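Local coordinates for Mll7089 protein (Mesorhizobium loti, PDB 2OZ8) that is of unknown function but resembles mandelate racemase of the enolase superfamily and may be a magnesium-dependent hydro-lyase, at residues Phe15-Val20 with Ser319-Asp324; Gln61-Val66 with Leu100-Ala105; Ile159-Phe164 with Ile331-Gly336. One frame throughout, in Å; residues are numbered along the deposited sequence.

Interaction 1: residues Phe15-Val20 with Ser319-Asp324; sequences FARDRV and SFQNFD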
loop_
_atom_site.group_PDB
_atom_site.type_symbol
_atom_site.label_atom_id
_atom_site.label_comp_id
_atom_site.label_asym_id
_atom_site.label_seq_id
_atom_site.Cartn_x
_atom_site.Cartn_y
_atom_site.Cartn_z
ATOM N N PHE A 15 -35.308 19.657 32.226
ATOM C CA PHE A 15 -36.569 18.982 32.526
ATOM C C PHE A 15 -36.515 17.464 32.412
ATOM O O PHE A 15 -35.667 16.927 31.721
ATOM C CB PHE A 15 -37.685 19.535 31.659
ATOM C CG PHE A 15 -37.425 19.473 30.155
ATOM C CD1 PHE A 15 -37.977 18.435 29.371
ATOM C CD2 PHE A 15 -36.704 20.491 29.499
ATOM C CE1 PHE A 15 -37.848 18.419 27.946
ATOM C CE2 PHE A 15 -36.519 20.479 28.088
ATOM C CZ PHE A 15 -37.106 19.426 27.311
ATOM N N ALA A 16 -37.440 16.792 33.102
ATOM C CA ALA A 16 -37.600 15.331 33.054
ATOM C C ALA A 16 -38.148 14.900 31.711
ATOM O O ALA A 16 -38.941 15.633 31.076
ATOM C CB ALA A 16 -38.531 14.831 34.184
ATOM N N ARG A 17 -37.706 13.714 31.282
ATOM C CA ARG A 17 -38.237 13.059 30.086
ATOM C C ARG A 17 -39.478 12.258 30.444
ATOM O O ARG A 17 -39.694 11.941 31.603
ATOM C CB ARG A 17 -37.185 12.129 29.471
ATOM C CG ARG A 17 -36.078 12.878 28.752
ATOM C CD ARG A 17 -34.999 11.911 28.250
ATOM N NE ARG A 17 -33.850 12.627 27.706
ATOM C CZ ARG A 17 -33.714 12.957 26.427
ATOM N NH1 ARG A 17 -34.659 12.654 25.536
ATOM N NH2 ARG A 17 -32.629 13.600 26.035
ATOM N N ASP A 18 -40.269 11.927 29.428
ATOM C CA ASP A 18 -41.413 11.035 29.584
ATOM C C ASP A 18 -41.085 9.526 29.656
ATOM O O ASP A 18 -41.925 8.743 30.076
ATOM C CB ASP A 18 -42.471 11.325 28.509
ATOM C CG ASP A 18 -42.004 11.003 27.087
ATOM O OD1 ASP A 18 -40.781 11.152 26.731
ATOM O OD2 ASP A 18 -42.913 10.591 26.307
ATOM N N ARG A 19 -39.871 9.137 29.273
ATOM C CA ARG A 19 -39.404 7.753 29.336
ATOM C C ARG A 19 -37.893 7.805 29.494
ATOM O O ARG A 19 -37.277 8.829 29.183
ATOM C CB ARG A 19 -39.742 7.019 28.028
ATOM C CG ARG A 19 -38.860 7.399 26.845
ATOM C CD ARG A 19 -39.279 6.774 25.512
ATOM N NE ARG A 19 -39.464 7.833 24.514
ATOM C CZ ARG A 19 -38.810 8.006 23.378
ATOM N NH1 ARG A 19 -37.900 7.184 22.904
ATOM N NH2 ARG A 19 -39.156 9.029 22.659
ATOM N N VAL A 20 -37.288 6.705 29.930
ATOM C CA VAL A 20 -35.829 6.593 29.878
ATOM C C VAL A 20 -35.384 6.374 28.437
ATOM O O VAL A 20 -35.999 5.552 27.707
ATOM C CB VAL A 20 -35.260 5.446 30.797
ATOM C CG1 VAL A 20 -33.723 5.402 30.739
ATOM C CG2 VAL A 20 -35.653 5.684 32.247
ATOM N N SER A 319 -37.217 10.356 17.099
ATOM C CA SER A 319 -37.108 9.574 18.335
ATOM C C SER A 319 -38.208 9.837 19.375
ATOM O O SER A 319 -38.109 9.418 20.512
ATOM C CB SER A 319 -35.740 9.773 18.956
ATOM O OG SER A 319 -34.730 9.155 18.162
ATOM N N PHE A 320 -39.258 10.545 18.960
ATOM C CA PHE A 320 -40.405 10.779 19.818
ATOM C C PHE A 320 -40.049 11.455 21.137
ATOM O O PHE A 320 -40.715 11.221 22.123
ATOM C CB PHE A 320 -41.196 9.461 20.048
ATOM C CG PHE A 320 -41.634 8.826 18.776
ATOM C CD1 PHE A 320 -42.851 9.144 18.225
ATOM C CD2 PHE A 320 -40.793 7.917 18.094
ATOM C CE1 PHE A 320 -43.251 8.591 17.048
ATOM C CE2 PHE A 320 -41.195 7.353 16.882
ATOM C CZ PHE A 320 -42.411 7.709 16.357
ATOM N N GLN A 321 -39.035 12.311 21.153
ATOM C CA GLN A 321 -38.685 13.021 22.406
ATOM C C GLN A 321 -39.754 14.101 22.824
ATOM O O GLN A 321 -40.494 14.619 21.971
ATOM C CB GLN A 321 -37.270 13.579 22.311
ATOM C CG GLN A 321 -36.203 12.475 22.311
ATOM C CD GLN A 321 -34.853 12.953 21.851
ATOM O OE1 GLN A 321 -33.873 12.858 22.594
ATOM N NE2 GLN A 321 -34.784 13.478 20.608
ATOM N N ASN A 322 -39.890 14.373 24.123
ATOM C CA ASN A 322 -40.901 15.347 24.582
ATOM C C ASN A 322 -40.310 16.749 24.505
ATOM O O ASN A 322 -39.934 17.306 25.522
ATOM C CB ASN A 322 -41.409 15.054 25.992
ATOM C CG ASN A 322 -40.304 15.153 27.051
ATOM O OD1 ASN A 322 -39.140 14.849 26.762
ATOM N ND2 ASN A 322 -40.663 15.573 28.288
ATOM N N PHE A 323 -40.260 17.305 23.294
ATOM C CA PHE A 323 -39.565 18.578 22.991
ATOM C C PHE A 323 -40.506 19.625 22.386
ATOM O O PHE A 323 -40.182 20.775 22.345
ATOM C CB PHE A 323 -38.401 18.359 21.973
ATOM C CG PHE A 323 -37.208 17.593 22.512
ATOM C CD1 PHE A 323 -37.079 17.298 23.862
ATOM C CD2 PHE A 323 -36.191 17.188 21.654
ATOM C CE1 PHE A 323 -35.936 16.576 24.359
ATOM C CE2 PHE A 323 -35.073 16.491 22.119
ATOM C CZ PHE A 323 -34.935 16.200 23.483
ATOM N N ASP A 324 -41.657 19.224 21.893
ATOM C CA ASP A 324 -42.435 20.087 21.018
ATOM C C ASP A 324 -42.962 21.341 21.727
ATOM O O ASP A 324 -43.178 22.384 21.093
ATOM C CB ASP A 324 -43.598 19.292 20.390
ATOM C CG ASP A 324 -43.135 18.247 19.361
ATOM O OD1 ASP A 324 -41.909 17.944 19.221
ATOM O OD2 ASP A 324 -44.016 17.721 18.664
HETATM O O HOH W 1 -37.931 12.371 25.813
HETATM O O HOH W 2 -31.569 13.936 23.105
#
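The end of strand 5-17, in the antiparallel sheet of the N-terminal capping domain, meets the loop after barrel strand 313-318, so this contact joins the two domains of an enolase-superfamily subunit. N322, the centre of an inverse gamma turn, has CG in the crowded position between N and carbonyl carbon (chi1 63°), which points ND2 at a lone pair of A16 O, 3.3 Å away and close to the amide plane of N322; P373 O is a second acceptor. An alanine here would lose both bonds and would probably loosen the grip of the loop on the strand end. R17, extended from CG to NE, lies alongside Q321, its NH1 meeting a lone pair of Q321 OE1 at 3.1 Å, while NE is held by D30 O. One water links R17 NH1, D18 OD1 and N322 N; another joins R17 NH2 to Q321 OE1. D18 OD2 is bound by N375 ND2. F15 CE1 reaches N322 O (3.4 Å), with N322 OD1 at the ring edge. Apolar packing is lighter: F15 CZ lies 4.1 Å from F323 CD1. R19, bent at chi3, turns its guanidinium edge to the loop carbonyls, NH2 donating almost straight to S319 O (176°) and weakly to F320 O.

Interaction 2: residues Gln61-Val66 with Leu100-Ala105; sequences QEIESV and LPFHEA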
loop_
_atom_site.group_PDB
_atom_site.type_symbol
_atom_site.label_atom_id
_atom_site.label_comp_id
_atom_site.label_asym_id
_atom_site.label_seq_id
_atom_site.Cartn_x
_atom_site.Cartn_y
_atom_site.Cartn_z
ATOM N N GLN A 61 -26.550 32.147 33.412
ATOM C CA GLN A 61 -25.547 33.189 33.483
ATOM C C GLN A 61 -24.126 32.686 33.105
ATOM O O GLN A 61 -23.338 33.422 32.497
ATOM C CB GLN A 61 -25.569 33.859 34.886
ATOM C CG GLN A 61 -24.777 35.195 34.997
ATOM C CD GLN A 61 -24.651 35.740 36.452
ATOM O OE1 GLN A 61 -25.616 36.240 37.056
ATOM N NE2 GLN A 61 -23.444 35.680 36.987
ATOM N N GLU A 62 -23.795 31.457 33.507
ATOM C CA GLU A 62 -22.522 30.873 33.157
ATOM C C GLU A 62 -22.475 30.685 31.604
ATOM O O GLU A 62 -21.496 31.076 30.966
ATOM C CB GLU A 62 -22.295 29.582 33.954
ATOM C CG GLU A 62 -20.884 28.966 33.906
ATOM C CD GLU A 62 -19.689 29.970 34.096
ATOM O OE1 GLU A 62 -19.807 31.070 34.741
ATOM O OE2 GLU A 62 -18.606 29.637 33.568
ATOM N N ILE A 63 -23.558 30.167 31.015
ATOM C CA ILE A 63 -23.688 30.006 29.569
ATOM C C ILE A 63 -23.497 31.353 28.815
ATOM O O ILE A 63 -22.739 31.442 27.825
ATOM C CB ILE A 63 -25.054 29.381 29.206
ATOM C CG1 ILE A 63 -25.266 28.046 29.940
ATOM C CG2 ILE A 63 -25.154 29.145 27.708
ATOM C CD1 ILE A 63 -26.647 27.383 29.741
ATOM N N GLU A 64 -24.176 32.396 29.294
ATOM C CA GLU A 64 -24.080 33.719 28.711
ATOM C C GLU A 64 -22.652 34.295 28.778
ATOM O O GLU A 64 -22.193 34.914 27.829
ATOM C CB GLU A 64 -25.110 34.679 29.330
ATOM C CG GLU A 64 -26.482 34.531 28.733
ATOM C CD GLU A 64 -27.625 35.333 29.429
ATOM O OE1 GLU A 64 -27.512 35.727 30.620
ATOM O OE2 GLU A 64 -28.664 35.564 28.727
ATOM N N SER A 65 -21.950 34.083 29.881
ATOM C CA SER A 65 -20.616 34.632 30.032
ATOM C C SER A 65 -19.586 33.923 29.162
ATOM O O SER A 65 -18.690 34.546 28.626
ATOM C CB SER A 65 -20.207 34.610 31.495
ATOM O OG SER A 65 -21.068 35.511 32.216
ATOM N N VAL A 66 -19.726 32.622 29.005
ATOM C CA VAL A 66 -18.818 31.853 28.181
ATOM C C VAL A 66 -19.083 32.182 26.707
ATOM O O VAL A 66 -18.165 32.502 25.964
ATOM C CB VAL A 66 -18.954 30.360 28.500
ATOM C CG1 VAL A 66 -18.137 29.521 27.561
ATOM C CG2 VAL A 66 -18.526 30.112 29.963
ATOM N N LEU A 100 -18.225 24.914 26.280
ATOM C CA LEU A 100 -19.568 24.358 26.225
ATOM C C LEU A 100 -19.834 24.030 24.771
ATOM O O LEU A 100 -19.243 24.649 23.896
ATOM C CB LEU A 100 -20.585 25.399 26.723
ATOM C CG LEU A 100 -20.715 25.603 28.249
ATOM C CD1 LEU A 100 -21.318 26.953 28.590
ATOM C CD2 LEU A 100 -21.548 24.494 28.865
ATOM N N PRO A 101 -20.722 23.058 24.488
ATOM C CA PRO A 101 -20.960 22.734 23.075
ATOM C C PRO A 101 -21.827 23.765 22.264
ATOM O O PRO A 101 -23.049 23.570 22.096
ATOM C CB PRO A 101 -21.635 21.364 23.149
ATOM C CG PRO A 101 -22.363 21.352 24.473
ATOM C CD PRO A 101 -21.520 22.209 25.395
ATOM N N PHE A 102 -21.166 24.795 21.727
ATOM C CA PHE A 102 -21.794 25.854 20.922
ATOM C C PHE A 102 -21.749 25.658 19.373
ATOM O O PHE A 102 -22.479 26.315 18.597
ATOM C CB PHE A 102 -21.094 27.196 21.223
ATOM C CG PHE A 102 -21.238 27.673 22.649
ATOM C CD1 PHE A 102 -22.485 27.765 23.255
ATOM C CD2 PHE A 102 -20.123 28.089 23.368
ATOM C CE1 PHE A 102 -22.615 28.258 24.536
ATOM C CE2 PHE A 102 -20.247 28.589 24.649
ATOM C CZ PHE A 102 -21.486 28.659 25.241
ATOM N N HIS A 103 -20.870 24.778 18.925
ATOM C CA HIS A 103 -20.604 24.636 17.507
ATOM C C HIS A 103 -21.905 24.399 16.680
ATOM O O HIS A 103 -22.204 25.199 15.794
ATOM C CB HIS A 103 -19.507 23.568 17.301
ATOM C CG HIS A 103 -19.138 23.340 15.887
ATOM N ND1 HIS A 103 -18.362 24.227 15.173
ATOM C CD2 HIS A 103 -19.425 22.319 15.042
ATOM C CE1 HIS A 103 -18.180 23.764 13.946
ATOM N NE2 HIS A 103 -18.822 22.610 13.837
ATOM N N GLU A 104 -22.683 23.365 17.020
ATOM C CA GLU A 104 -23.920 23.064 16.302
ATOM C C GLU A 104 -24.964 24.208 16.346
ATOM O O GLU A 104 -25.447 24.634 15.304
ATOM C CB GLU A 104 -24.523 21.736 16.802
ATOM C CG GLU A 104 -25.905 21.378 16.235
ATOM C CD GLU A 104 -26.284 19.890 16.451
ATOM O OE1 GLU A 104 -25.494 19.118 17.083
ATOM O OE2 GLU A 104 -27.392 19.486 15.974
ATOM N N ALA A 105 -25.277 24.689 17.552
ATOM C CA ALA A 105 -26.271 25.755 17.819
ATOM C C ALA A 105 -25.987 27.020 17.018
ATOM O O ALA A 105 -26.892 27.627 16.406
ATOM C CB ALA A 105 -26.299 26.087 19.344
#
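The side-chain contacts here are apolar and lie within the N-terminal capping domain of the enolase-superfamily fold, where helix 60-70 packs against the residues leading into helix 103-118. No hydrogen bond crosses between them; I63 and V66, one turn apart on the helix, meet L100 and F102. Strands 5-17 and 27-40 touch I63 and strand 45-52 touches F102, so the cluster lies against the antiparallel sheet, while on the same helix E62 forms a salt bridge with R363 of the second subunit. L100 carries its CG beside the backbone N, anti to the carbonyl carbon, and sends CD1 to the helix, 4.0 Å from I63 CA and 4.1 Å from V66 CB. That methyl thus touches both the helix backbone and a branched side chain. L100 CB lies over one face of the F102 ring, offset toward the rim, so L100 also packs on F102. F102 presents the far end of its ring: CE1 is 4.2 Å from I63 CG2, and CZ nears I63 O. V66 has CG1 anti to its backbone N (chi1 174°) and crosses F102 at about a right angle, placing V66 CG1 at the ring edge, in plane, 3.7 Å from F102 CE2.

Interaction 3: residues Ile159-Phe164 with Ile331-Gly336; sequences IGYSAF and IEIRDG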
loop_
_atom_site.group_PDB
_atom_site.type_symbol
_atom_site.label_atom_id
_atom_site.label_comp_id
_atom_site.label_asym_id
_atom_site.label_seq_id
_atom_site.Cartn_x
_atom_site.Cartn_y
_atom_site.Cartn_z
ATOM N N ILE A 159 -49.293 5.260 13.118
ATOM C CA ILE A 159 -49.293 6.545 12.398
ATOM C C ILE A 159 -48.362 6.553 11.167
ATOM O O ILE A 159 -48.028 7.609 10.639
ATOM C CB ILE A 159 -48.911 7.711 13.346
ATOM C CG1 ILE A 159 -47.412 7.635 13.720
ATOM C CG2 ILE A 159 -49.861 7.749 14.612
ATOM C CD1 ILE A 159 -47.001 8.567 14.815
ATOM N N GLY A 160 -47.925 5.396 10.706
ATOM C CA GLY A 160 -47.437 5.331 9.325
ATOM C C GLY A 160 -45.954 5.234 9.043
ATOM O O GLY A 160 -45.552 5.337 7.883
ATOM N N TYR A 161 -45.148 5.057 10.093
ATOM C CA TYR A 161 -43.743 4.623 9.948
ATOM C C TYR A 161 -43.708 3.237 9.362
ATOM O O TYR A 161 -44.578 2.403 9.655
ATOM C CB TYR A 161 -43.006 4.666 11.295
ATOM C CG TYR A 161 -42.804 6.098 11.789
ATOM C CD1 TYR A 161 -41.632 6.828 11.461
ATOM C CD2 TYR A 161 -43.806 6.743 12.569
ATOM C CE1 TYR A 161 -41.458 8.179 11.899
ATOM C CE2 TYR A 161 -43.651 8.064 13.014
ATOM C CZ TYR A 161 -42.481 8.787 12.660
ATOM O OH TYR A 161 -42.366 10.082 13.107
ATOM N N SER A 162 -42.723 2.984 8.517
ATOM C CA SER A 162 -42.514 1.657 7.935
ATOM C C SER A 162 -41.071 1.238 8.140
ATOM O O SER A 162 -40.668 0.149 7.724
ATOM C CB SER A 162 -42.866 1.658 6.464
ATOM O OG SER A 162 -42.179 2.690 5.757
ATOM N N ALA A 163 -40.294 2.100 8.807
ATOM C CA ALA A 163 -38.922 1.782 9.176
ATOM C C ALA A 163 -38.663 2.109 10.659
ATOM O O ALA A 163 -39.135 3.144 11.162
ATOM C CB ALA A 163 -37.943 2.521 8.250
ATOM N N PHE A 164 -37.906 1.240 11.341
ATOM C CA PHE A 164 -37.814 1.184 12.807
ATOM C C PHE A 164 -36.375 0.863 13.220
ATOM O O PHE A 164 -35.784 -0.050 12.681
ATOM C CB PHE A 164 -38.750 0.079 13.353
ATOM C CG PHE A 164 -40.188 0.250 12.927
ATOM C CD1 PHE A 164 -41.036 1.125 13.617
ATOM C CD2 PHE A 164 -40.678 -0.382 11.796
ATOM C CE1 PHE A 164 -42.329 1.367 13.186
ATOM C CE2 PHE A 164 -42.038 -0.126 11.342
ATOM C CZ PHE A 164 -42.828 0.736 12.044
ATOM N N ILE A 331 -41.691 20.496 13.358
ATOM C CA ILE A 331 -41.623 19.941 12.018
ATOM C C ILE A 331 -42.682 18.867 11.777
ATOM O O ILE A 331 -42.750 17.896 12.504
ATOM C CB ILE A 331 -40.185 19.319 11.722
ATOM C CG1 ILE A 331 -39.072 20.392 11.775
ATOM C CG2 ILE A 331 -40.158 18.557 10.369
ATOM C CD1 ILE A 331 -39.399 21.759 11.015
ATOM N N GLU A 332 -43.479 19.031 10.731
ATOM C CA GLU A 332 -44.437 18.016 10.335
ATOM C C GLU A 332 -43.794 16.650 9.940
ATOM O O GLU A 332 -42.912 16.586 9.085
ATOM C CB GLU A 332 -45.292 18.521 9.159
ATOM C CG GLU A 332 -46.518 17.635 8.886
ATOM C CD GLU A 332 -47.352 18.084 7.698
ATOM O OE1 GLU A 332 -46.975 19.069 7.012
ATOM O OE2 GLU A 332 -48.402 17.418 7.420
ATOM N N ILE A 333 -44.266 15.577 10.562
ATOM C CA ILE A 333 -43.990 14.248 10.070
ATOM C C ILE A 333 -45.325 13.536 9.873
ATOM O O ILE A 333 -46.061 13.310 10.837
ATOM C CB ILE A 333 -43.097 13.433 11.029
ATOM C CG1 ILE A 333 -41.715 14.093 11.185
ATOM C CG2 ILE A 333 -43.020 12.001 10.522
ATOM C CD1 ILE A 333 -40.723 13.365 12.163
ATOM N N ARG A 334 -45.625 13.184 8.629
ATOM C CA ARG A 334 -46.923 12.592 8.267
ATOM C C ARG A 334 -46.736 11.360 7.426
ATOM O O ARG A 334 -46.097 11.426 6.373
ATOM C CB ARG A 334 -47.780 13.596 7.484
ATOM C CG ARG A 334 -49.046 12.970 6.864
ATOM C CD ARG A 334 -50.117 14.038 6.460
ATOM N NE ARG A 334 -49.487 15.188 5.792
ATOM C CZ ARG A 334 -49.341 15.298 4.469
ATOM N NH1 ARG A 334 -49.795 14.335 3.671
ATOM N NH2 ARG A 334 -48.738 16.369 3.949
ATOM N N ASP A 335 -47.302 10.241 7.877
ATOM C CA ASP A 335 -47.160 8.945 7.199
ATOM C C ASP A 335 -45.722 8.507 6.864
ATOM O O ASP A 335 -45.441 8.054 5.755
ATOM C CB ASP A 335 -48.073 8.871 5.962
ATOM C CG ASP A 335 -49.552 8.887 6.341
ATOM O OD1 ASP A 335 -49.883 8.429 7.490
ATOM O OD2 ASP A 335 -50.367 9.399 5.521
ATOM N N GLY A 336 -44.818 8.670 7.827
ATOM C CA GLY A 336 -43.435 8.284 7.636
ATOM C C GLY A 336 -42.619 9.198 6.745
ATOM O O GLY A 336 -41.520 8.804 6.311
HETATM O O HOH W 3 -49.079 10.217 10.444
HETATM O O HOH W 4 -45.530 9.024 10.391
#
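G160 and G336 form the tight part of this contact, where the turn between helix 146-158 and strand 163-167, in the TIM-type barrel domain of the enolase superfamily, meets the tight turn of the hairpin formed by strands 333-334 and 337-339. The CA atoms of G160 and D335 are only 4.2 Å apart. G160, the C-prime residue of the Schellman motif that ends the helix, has positive phi, and a CB on it would clash with D335 CA; a CB on G336 would run into G160 O. Both close approaches therefore depend on the missing side chains. Beside them, the Y161 side chain crosses I333 at about a right angle, with Y161 OH 3.3 Å from I333 CG2, while F320 meets the Y161 ring edge-to-face. Toward the looser side the chains are joined through water. I159 O accepts from two waters, one of which accepts from D335 N and the other, at 2.7 Å, from G336 N; this second water also sits over one face of the Y161 ring, offset toward its rim. Further out, exposed R334 pairs with E332, NE to OE2 at 3.0 Å. With no direct hydrogen bond across, the chemistry implies that close glycine packing and two bridging waters, rather than charge pairing, join these turns.

Overall arrangement
Interactions 1 and 2 are both buried but differ in chemistry: interaction 1 joins the capping domain to the barrel largely through polar groups and water, whereas interaction 2 lies within the capping domain and rests on apolar side chains with no hydrogen bond across it. Interaction 3, partly buried, belongs to the barrel, has no direct hydrogen bond across it and is bridged by two waters. Strand 5-17 supplies a segment of interaction 1 and also touches I63 of interaction 2; the centres of the two contacts are about 22 Å apart. Interactions 1 and 3 touch directly, F320 CZ packing 3.6 Å from Y161 CE2, and their segments alternate along the chain. Interactions 2 and 3, with centres about 33 Å apart, lie on opposite sides of the chain's centre.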